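Putative transcriptional coactivator P15 (Enterobacteria phage t5, PDB 4BG7) is a phage homolog of the eukaryotic transcription coactivator PC4, implicated in recombination-dependent DNA replication, and probably binds DNA. Local coordinates at the interface of chains A and B. Coordinates in Å, arbitrary orientation; residue numbers count along the deposited sequence, not the author numbering. Chains: chain A/B, Putative transcriptional coactivator P15.

The interface of chains A and B. Residues chain A 72, 76-77, 79-80; chain B 18-20, 30.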
loop_
_atom_site.group_PDB
_atom_site.type_symbol
_atom_site.label_atom_id
_atom_site.label_comp_id
_atom_site.label_asym_id
_atom_site.label_seq_id
_atom_site.Cartn_x
_atom_site.Cartn_y
_atom_site.Cartn_z
ATOM N N GLN A 72 6.068 6.535 7.570
ATOM C CA GLN A 72 4.655 6.871 7.896
ATOM C C GLN A 72 3.721 5.676 7.657
ATOM O O GLN A 72 2.787 5.442 8.387
ATOM C CB GLN A 72 4.203 8.029 7.080
ATOM C CG GLN A 72 2.769 8.501 7.308
ATOM C CD GLN A 72 2.488 8.943 8.744
ATOM O OE1 GLN A 72 3.418 9.179 9.512
ATOM N NE2 GLN A 72 1.188 9.103 9.094
ATOM N N ALA A 76 1.521 3.940 10.425
ATOM C CA ALA A 76 0.036 4.016 10.332
ATOM C C ALA A 76 -0.559 2.638 10.304
ATOM O O ALA A 76 -1.591 2.374 11.022
ATOM C CB ALA A 76 -0.481 4.862 9.119
ATOM N N PHE A 77 0.100 1.755 9.549
ATOM C CA PHE A 77 -0.361 0.379 9.402
ATOM C C PHE A 77 -0.220 -0.415 10.722
ATOM O O PHE A 77 -1.164 -1.108 11.186
ATOM C CB PHE A 77 0.419 -0.264 8.270
ATOM C CG PHE A 77 -0.022 -1.676 7.895
ATOM C CD1 PHE A 77 -1.330 -2.023 7.810
ATOM C CD2 PHE A 77 0.906 -2.602 7.564
ATOM C CE1 PHE A 77 -1.705 -3.297 7.426
ATOM C CE2 PHE A 77 0.537 -3.863 7.127
ATOM C CZ PHE A 77 -0.770 -4.206 7.096
ATOM N N GLN A 79 -0.162 0.959 13.596
ATOM C CA GLN A 79 -1.062 1.582 14.544
ATOM C C GLN A 79 -2.499 1.055 14.410
ATOM O O GLN A 79 -3.202 0.844 15.414
ATOM C CB GLN A 79 -1.107 3.084 14.381
ATOM C CG GLN A 79 -2.150 3.739 15.272
ATOM C CD GLN A 79 -1.914 5.198 15.482
ATOM O OE1 GLN A 79 -0.826 5.606 15.922
ATOM N NE2 GLN A 79 -2.927 6.020 15.136
ATOM N N ILE A 80 -2.953 0.925 13.168
ATOM C CA ILE A 80 -4.304 0.474 12.901
ATOM C C ILE A 80 -4.384 -0.951 13.436
ATOM O O ILE A 80 -5.397 -1.328 14.083
ATOM C CB ILE A 80 -4.683 0.591 11.369
ATOM C CG1 ILE A 80 -4.967 2.067 11.046
ATOM C CG2 ILE A 80 -5.882 -0.323 11.059
ATOM C CD1 ILE A 80 -5.090 2.416 9.570
ATOM N N ILE B 18 -5.757 7.496 8.089
ATOM C CA ILE B 18 -4.473 8.132 8.396
ATOM C C ILE B 18 -3.811 8.587 7.089
ATOM O O ILE B 18 -3.762 7.824 6.150
ATOM C CB ILE B 18 -3.560 7.119 9.105
ATOM C CG1 ILE B 18 -4.279 6.595 10.392
ATOM C CG2 ILE B 18 -2.182 7.777 9.418
ATOM C CD1 ILE B 18 -3.504 5.493 11.112
ATOM N N ILE B 19 -3.347 9.821 7.034
ATOM C CA ILE B 19 -2.660 10.352 5.862
ATOM C C ILE B 19 -1.254 9.756 5.737
ATOM O O ILE B 19 -0.454 9.786 6.684
ATOM C CB ILE B 19 -2.640 11.890 5.893
ATOM C CG1 ILE B 19 -4.090 12.412 5.831
ATOM C CG2 ILE B 19 -1.842 12.428 4.706
ATOM C CD1 ILE B 19 -4.415 13.740 6.533
ATOM N N LEU B 20 -0.958 9.182 4.583
ATOM C CA LEU B 20 0.397 8.580 4.287
ATOM C C LEU B 20 1.312 9.571 3.593
ATOM O O LEU B 20 2.558 9.475 3.659
ATOM C CB LEU B 20 0.278 7.352 3.400
ATOM C CG LEU B 20 -0.512 6.177 3.961
ATOM C CD1 LEU B 20 -0.426 4.971 3.049
ATOM C CD2 LEU B 20 0.053 5.867 5.361
ATOM N N LEU B 30 -4.546 5.799 4.246
ATOM C CA LEU B 30 -4.723 4.443 4.671
ATOM C C LEU B 30 -6.008 4.460 5.512
ATOM O O LEU B 30 -6.113 5.269 6.430
ATOM C CB LEU B 30 -3.601 3.985 5.562
ATOM C CG LEU B 30 -3.711 2.550 6.131
ATOM C CD1 LEU B 30 -3.697 1.458 5.078
ATOM C CD2 LEU B 30 -2.486 2.382 7.020
#
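The carboxamide of A:Gln72 is flanked at its NE2 end from opposite sides of its plane, by the backbone carbonyl O of B:Ile19 on one and the methyl CG2 of B:Ile18 on the other, both tilted only modestly out of that plane. This is the homodimer interface of a PC4-family protein, where helix 67-83 of one chain packs on the beta-sheet of the other. NE2 of A:Gln72 gives a hydrogen bond of 3.0 Å to O of B:Ile19, at the end of strand 16-19. The donor lies nearly in line with that C=O (164°), yet the oxygen sits 26° out of the amide plane and the bond is somewhat bent at the hydrogen. CG of A:Gln72 stands anti to the backbone N and the chain then bends at chi2, 60°, which folds the amide back toward the strand. B:Ile18 CG2 touches NE2 of A:Gln72 at 3.6 Å, while CG of A:Gln72 lies 3.8 Å from B:Leu20 CA.

One helical turn on, the methyl CB of A:Ala76 packs tightly on CG2 of B:Ile18, at 3.4 Å. B:Leu20 CD2 and B:Leu30 CD2 also lie against this methyl. The small side chain probably allows the helix to approach the sheet closely. A:Ile80 runs antiparallel past both B:Ile18 and B:Leu30: its CG1 meets B:Ile18 CD1 at 3.7 Å and its CD1 meets B:Leu30 CD2 at 3.6 Å. A:Phe77 adds mainly backbone, its CA lying 3.8 Å from B:Leu30 CD2. The twofold axis repeats the arrangement with the chains exchanged.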